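Long-range contacts in SeviL (Septifer virgatus, PDB 6LF2), which binds the GM1b and asialo-GM1 saccharides as an R-type lectin of the beta-trefoil fold: residues L65-E70 against L98-H103; Y106-G111 against H119-E124. One frame throughout, in Å; residues are numbered along the deposited sequence.

In the fold
Both contacts belong to one beta-trefoil chain, with centres 13 Å apart, and come in series along the sequence: contact 1 closes at H103 before contact 2 opens at Y106. Contact 1 joins the end of strand 63-67 to the end of strand 96-100; contact 2 holds strand 106-110 against the loop leading to strand 126-130. The next strand after 96-100 is 106-110, and L98 O lies 2.9 Å from L107 N, probably a hydrogen bond, while L65 and L107 pack together. No other protein chain touches either contact. Neither contact includes a residue of the glycan pocket, and the Y109 side chain lies about 11 Å from a bound galactose, consistent with a place in the scaffold.

Contact 1. Residues L65-E70 against L98-H103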
loop_
_atom_site.group_PDB
_atom_site.type_symbol
_atom_site.label_atom_id
_atom_site.label_comp_id
_atom_site.label_asym_id
_atom_site.label_seq_id
_atom_site.Cartn_x
_atom_site.Cartn_y
_atom_site.Cartn_z
ATOM N N LEU B 65 -9.618 -11.170 12.417
ATOM C CA LEU B 65 -9.704 -11.968 11.199
ATOM C C LEU B 65 -9.488 -13.451 11.494
ATOM O O LEU B 65 -8.491 -13.843 12.108
ATOM C CB LEU B 65 -8.671 -11.490 10.183
ATOM C CG LEU B 65 -8.849 -12.051 8.767
ATOM C CD1 LEU B 65 -10.092 -11.517 8.133
ATOM C CD2 LEU B 65 -7.628 -11.732 7.893
ATOM N N GLN B 66 -10.408 -14.276 11.020
ATOM C CA GLN B 66 -10.475 -15.678 11.393
ATOM C C GLN B 66 -10.699 -16.530 10.156
ATOM O O GLN B 66 -11.393 -16.123 9.226
ATOM C CB GLN B 66 -11.620 -15.915 12.389
ATOM C CG GLN B 66 -11.787 -17.352 12.863
ATOM C CD GLN B 66 -13.017 -17.518 13.735
ATOM O OE1 GLN B 66 -14.057 -16.895 13.486
ATOM N NE2 GLN B 66 -12.906 -18.346 14.773
ATOM N N TYR B 67 -10.122 -17.731 10.154
ATOM C CA TYR B 67 -10.512 -18.760 9.198
ATOM C C TYR B 67 -10.999 -19.970 9.976
ATOM O O TYR B 67 -10.280 -20.472 10.841
ATOM C CB TYR B 67 -9.352 -19.148 8.284
ATOM C CG TYR B 67 -9.767 -20.120 7.209
ATOM C CD1 TYR B 67 -10.820 -19.824 6.367
ATOM C CD2 TYR B 67 -9.104 -21.327 7.036
ATOM C CE1 TYR B 67 -11.212 -20.693 5.380
ATOM C CE2 TYR B 67 -9.485 -22.206 6.048
ATOM C CZ TYR B 67 -10.537 -21.884 5.225
ATOM O OH TYR B 67 -10.921 -22.752 4.236
ATOM N N ASN B 68 -12.215 -20.428 9.680
ATOM C CA ASN B 68 -12.839 -21.490 10.465
ATOM C C ASN B 68 -12.837 -22.835 9.752
ATOM O O ASN B 68 -13.563 -23.745 10.169
ATOM C CB ASN B 68 -14.272 -21.102 10.848
ATOM C CG ASN B 68 -15.186 -20.963 9.650
ATOM O OD1 ASN B 68 -14.859 -21.383 8.541
ATOM N ND2 ASN B 68 -16.355 -20.365 9.872
ATOM N N GLY B 69 -12.051 -22.977 8.685
ATOM C CA GLY B 69 -12.067 -24.152 7.848
ATOM C C GLY B 69 -13.019 -24.079 6.674
ATOM O O GLY B 69 -12.869 -24.857 5.725
ATOM N N GLU B 70 -13.986 -23.172 6.705
ATOM C CA GLU B 70 -14.964 -23.012 5.630
ATOM C C GLU B 70 -14.953 -21.619 5.025
ATOM O O GLU B 70 -15.002 -21.484 3.797
ATOM C CB GLU B 70 -16.383 -23.322 6.136
ATOM C CG GLU B 70 -16.550 -24.686 6.804
ATOM C CD GLU B 70 -16.812 -25.812 5.815
ATOM O OE1 GLU B 70 -16.910 -25.535 4.598
ATOM O OE2 GLU B 70 -16.928 -26.977 6.260
ATOM N N LEU B 98 0.031 -15.051 4.292
ATOM C CA LEU B 98 -0.548 -15.062 5.633
ATOM C C LEU B 98 -1.152 -16.443 5.845
ATOM O O LEU B 98 -2.156 -16.784 5.213
ATOM C CB LEU B 98 -1.601 -13.963 5.781
ATOM C CG LEU B 98 -1.029 -12.549 5.653
ATOM C CD1 LEU B 98 -2.132 -11.509 5.547
ATOM C CD2 LEU B 98 -0.194 -12.286 6.859
ATOM N N LEU B 99 -0.532 -17.227 6.726
ATOM C CA LEU B 99 -0.835 -18.645 6.886
ATOM C C LEU B 99 -1.617 -18.865 8.178
ATOM O O LEU B 99 -1.113 -18.582 9.270
ATOM C CB LEU B 99 0.457 -19.460 6.886
ATOM C CG LEU B 99 0.334 -20.967 7.118
ATOM C CD1 LEU B 99 -0.481 -21.594 5.993
ATOM C CD2 LEU B 99 1.725 -21.583 7.204
ATOM N N ASN B 100 -2.841 -19.362 8.048
ATOM C CA ASN B 100 -3.664 -19.645 9.217
ATOM C C ASN B 100 -3.077 -20.807 10.021
ATOM O O ASN B 100 -2.807 -21.879 9.468
ATOM C CB ASN B 100 -5.083 -19.964 8.770
ATOM C CG ASN B 100 -6.031 -20.123 9.935
ATOM O OD1 ASN B 100 -6.419 -21.239 10.273
ATOM N ND2 ASN B 100 -6.410 -19.008 10.558
ATOM N N LYS B 101 -2.893 -20.601 11.334
ATOM C CA LYS B 101 -2.198 -21.595 12.151
ATOM C C LYS B 101 -2.972 -22.904 12.227
ATOM O O LYS B 101 -2.403 -23.984 12.024
ATOM C CB LYS B 101 -1.951 -21.063 13.565
ATOM C CG LYS B 101 -1.301 -22.103 14.509
ATOM C CD LYS B 101 -1.062 -21.530 15.896
ATOM C CE LYS B 101 -0.157 -22.419 16.740
ATOM N NZ LYS B 101 -0.720 -23.788 16.947
ATOM N N VAL B 102 -4.267 -22.829 12.544
ATOM C CA VAL B 102 -5.040 -24.040 12.805
ATOM C C VAL B 102 -5.200 -24.855 11.531
ATOM O O VAL B 102 -5.027 -26.080 11.530
ATOM C CB VAL B 102 -6.403 -23.673 13.423
ATOM C CG1 VAL B 102 -7.359 -24.868 13.391
ATOM C CG2 VAL B 102 -6.212 -23.184 14.858
ATOM N N HIS B 103 -5.490 -24.191 10.419
ATOM C CA HIS B 103 -5.874 -24.884 9.203
ATOM C C HIS B 103 -4.789 -24.916 8.142
ATOM O O HIS B 103 -4.988 -25.564 7.111
ATOM C CB HIS B 103 -7.141 -24.251 8.620
ATOM C CG HIS B 103 -8.327 -24.386 9.519
ATOM N ND1 HIS B 103 -9.005 -25.576 9.675
ATOM C CD2 HIS B 103 -8.940 -23.495 10.335
ATOM C CE1 HIS B 103 -9.989 -25.408 10.541
ATOM N NE2 HIS B 103 -9.974 -24.155 10.954
HETATM O O HOH W 1 -11.750 -24.215 13.036
#
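Y67 and N100, at the ends of their strands, approach to 6.9 Å between CA atoms, and the turns that follow keep G69 CA 6.4 Å from H103 CA. The two segments share no direct hydrogen bond; side chains and one water join them. N100 lays its amide against Y67, N100 ND2 lying 3.7 Å from Y67 CB. Its OD1 accepts from H103 N in an Asx motif that shapes the turn carrying the imidazole, and its ND2 bonds to T81 O. H103 CG is anti to the carbonyl carbon (chi1 -64°), on the side of G69. The H103 side chain crosses Y67 at about a right angle, its CB at the edge of the phenol ring, 3.9 Å from Y67 CD2. G69 CA sits over one imidazole face, 3.7 Å from the H103 ring centroid, as a CH-pi contact, while V102 CG1 covers the opposite face. Y67 O, buried without a polar partner in the model, meets the imidazole edge 3.3 Å from H103 CD2. Water 1, in the ring plane, lies 2.7 Å from H103 NE2 and donates weakly to N68 O. N68 OD1 closes an Asx turn onto E70 N. The arrangement joins two turns that leave non-adjacent strands at the surface of a beta-trefoil.

Contact 2. Residues Y106-G111 against H119-E124; sequences YLDYNG and HQTESE
D108 and S123 form the central polar link of this beta-trefoil contact: S123 OG donates to the syn lone pair of D108 OD1 across 2.7 Å. From the anti side, 24° out of the carboxylate plane, the same oxygen accepts from Y109 N at 2.6 Å, so two donors grip it. D108 CG is anti to its backbone N (chi1 -158°), beside the carbonyl carbon. The other oxygen, OD2, comes near T121 OG1, whose proton is not settled on one acceptor. E124 takes the glutamine position of a Q-x-W-like repeat, here E-x-W ending at W126, consistent with an R-type lectin. T121 N reaches E124 OE1 from above the carboxylate plane, and that oxygen also forms a salt bridge with R97. Two acids come close here, D108 OD2 lying 3.6 Å from E124 OE2. Farther out, Q120 NE2 donates to Y106 OH at 3.1 Å, almost straight (169°) and in the amide plane; the phenol OH is also hydrogen-bonded to E87. Packing completes the contact. The E124 side chain crosses Y106 at about a right angle, its CD 3.5 Å from Y106 CB, while Q120 CG rests near Y106 CE2. S123 CB touches Y109 CE2 at 3.4 Å. Water 2 bridges the two backbones, donating to L107 O at 2.8 Å and to E124 O at 2.7 Å.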
loop_
_atom_site.group_PDB
_atom_site.type_symbol
_atom_site.label_atom_id
_atom_site.label_comp_id
_atom_site.label_asym_id
_atom_site.label_seq_id
_atom_site.Cartn_x
_atom_site.Cartn_y
_atom_site.Cartn_z
ATOM N N TYR B 106 -3.694 -20.404 3.360
ATOM C CA TYR B 106 -3.191 -19.059 3.085
ATOM C C TYR B 106 -4.330 -18.110 2.724
ATOM O O TYR B 106 -5.184 -18.440 1.897
ATOM C CB TYR B 106 -2.188 -19.090 1.927
ATOM C CG TYR B 106 -0.927 -19.879 2.176
ATOM C CD1 TYR B 106 0.093 -19.367 2.968
ATOM C CD2 TYR B 106 -0.747 -21.131 1.593
ATOM C CE1 TYR B 106 1.251 -20.085 3.193
ATOM C CE2 TYR B 106 0.408 -21.851 1.808
ATOM C CZ TYR B 106 1.405 -21.322 2.602
ATOM O OH TYR B 106 2.562 -22.036 2.826
ATOM N N LEU B 107 -4.309 -16.908 3.308
ATOM C CA LEU B 107 -5.275 -15.877 2.938
ATOM C C LEU B 107 -5.162 -15.539 1.456
ATOM O O LEU B 107 -4.073 -15.272 0.951
ATOM C CB LEU B 107 -5.050 -14.620 3.779
ATOM C CG LEU B 107 -6.135 -13.550 3.626
ATOM C CD1 LEU B 107 -7.487 -14.076 4.137
ATOM C CD2 LEU B 107 -5.737 -12.291 4.362
ATOM N N ASP B 108 -6.301 -15.537 0.771
ATOM C CA ASP B 108 -6.372 -15.405 -0.678
ATOM C C ASP B 108 -7.630 -14.602 -0.983
ATOM O O ASP B 108 -8.327 -14.142 -0.070
ATOM C CB ASP B 108 -6.378 -16.799 -1.328
ATOM C CG ASP B 108 -5.937 -16.797 -2.784
ATOM O OD1 ASP B 108 -6.041 -15.763 -3.481
ATOM O OD2 ASP B 108 -5.496 -17.872 -3.242
ATOM N N TYR B 109 -7.937 -14.434 -2.267
ATOM C CA TYR B 109 -9.187 -13.786 -2.625
ATOM C C TYR B 109 -9.820 -14.503 -3.810
ATOM O O TYR B 109 -9.159 -15.222 -4.567
ATOM C CB TYR B 109 -8.999 -12.279 -2.917
ATOM C CG TYR B 109 -8.187 -11.960 -4.162
ATOM C CD1 TYR B 109 -8.799 -11.853 -5.407
ATOM C CD2 TYR B 109 -6.814 -11.753 -4.090
ATOM C CE1 TYR B 109 -8.068 -11.570 -6.546
ATOM C CE2 TYR B 109 -6.075 -11.470 -5.225
ATOM C CZ TYR B 109 -6.709 -11.378 -6.449
ATOM O OH TYR B 109 -5.986 -11.091 -7.588
ATOM N N ASN B 110 -11.132 -14.327 -3.930
ATOM C CA ASN B 110 -11.892 -14.788 -5.090
ATOM C C ASN B 110 -12.931 -13.721 -5.393
ATOM O O ASN B 110 -13.871 -13.535 -4.613
ATOM C CB ASN B 110 -12.559 -16.134 -4.818
ATOM C CG ASN B 110 -13.263 -16.681 -6.038
ATOM O OD1 ASN B 110 -12.699 -17.481 -6.782
ATOM N ND2 ASN B 110 -14.493 -16.237 -6.264
ATOM N N GLY B 111 -12.770 -13.016 -6.510
ATOM C CA GLY B 111 -13.630 -11.867 -6.748
ATOM C C GLY B 111 -13.411 -10.842 -5.652
ATOM O O GLY B 111 -12.274 -10.483 -5.328
ATOM N N HIS B 119 -3.083 -24.730 -1.089
ATOM C CA HIS B 119 -2.063 -24.660 -2.126
ATOM C C HIS B 119 -1.535 -23.237 -2.229
ATOM O O HIS B 119 -2.288 -22.278 -2.065
ATOM C CB HIS B 119 -2.638 -25.083 -3.478
ATOM C CG HIS B 119 -3.150 -26.489 -3.513
ATOM N ND1 HIS B 119 -4.357 -26.858 -2.960
ATOM C CD2 HIS B 119 -2.622 -27.616 -4.047
ATOM C CE1 HIS B 119 -4.549 -28.152 -3.147
ATOM N NE2 HIS B 119 -3.511 -28.635 -3.804
ATOM N N GLN B 120 -0.240 -23.098 -2.507
ATOM C CA GLN B 120 0.330 -21.779 -2.759
ATOM C C GLN B 120 -0.059 -21.304 -4.156
ATOM O O GLN B 120 0.012 -22.071 -5.121
ATOM C CB GLN B 120 1.851 -21.801 -2.608
ATOM C CG GLN B 120 2.326 -22.027 -1.185
ATOM C CD GLN B 120 3.784 -21.669 -1.004
ATOM O OE1 GLN B 120 4.501 -21.426 -1.979
ATOM N NE2 GLN B 120 4.234 -21.629 0.242
ATOM N N THR B 121 -0.485 -20.038 -4.252
ATOM C CA THR B 121 -0.908 -19.416 -5.502
ATOM C C THR B 121 -0.382 -17.987 -5.553
ATOM O O THR B 121 0.102 -17.442 -4.562
ATOM C CB THR B 121 -2.434 -19.358 -5.660
ATOM O OG1 THR B 121 -2.938 -18.263 -4.882
ATOM C CG2 THR B 121 -3.098 -20.657 -5.200
ATOM N N GLU B 122 -0.524 -17.366 -6.723
ATOM C CA GLU B 122 0.009 -16.026 -6.935
ATOM C C GLU B 122 -0.817 -14.938 -6.240
ATOM O O GLU B 122 -0.283 -13.865 -5.937
ATOM C CB GLU B 122 0.100 -15.769 -8.442
ATOM C CG GLU B 122 1.189 -14.823 -8.883
ATOM C CD GLU B 122 2.588 -15.209 -8.408
ATOM O OE1 GLU B 122 2.893 -16.414 -8.240
ATOM O OE2 GLU B 122 3.388 -14.279 -8.200
ATOM N N SER B 123 -2.098 -15.183 -5.960
ATOM C CA SER B 123 -2.960 -14.196 -5.319
ATOM C C SER B 123 -2.940 -14.276 -3.787
ATOM O O SER B 123 -3.787 -13.655 -3.133
ATOM C CB SER B 123 -4.386 -14.359 -5.831
ATOM O OG SER B 123 -4.715 -15.731 -5.864
ATOM N N GLU B 124 -1.994 -15.007 -3.204
ATOM C CA GLU B 124 -1.812 -15.071 -1.762
ATOM C C GLU B 124 -0.726 -14.140 -1.255
ATOM O O GLU B 124 -0.363 -14.218 -0.072
ATOM C CB GLU B 124 -1.468 -16.505 -1.338
ATOM C CG GLU B 124 -2.579 -17.487 -1.629
ATOM C CD GLU B 124 -2.113 -18.922 -1.605
ATOM O OE1 GLU B 124 -0.886 -19.157 -1.591
ATOM O OE2 GLU B 124 -2.991 -19.816 -1.589
HETATM O O HOH W 2 -1.498 -15.573 1.962
#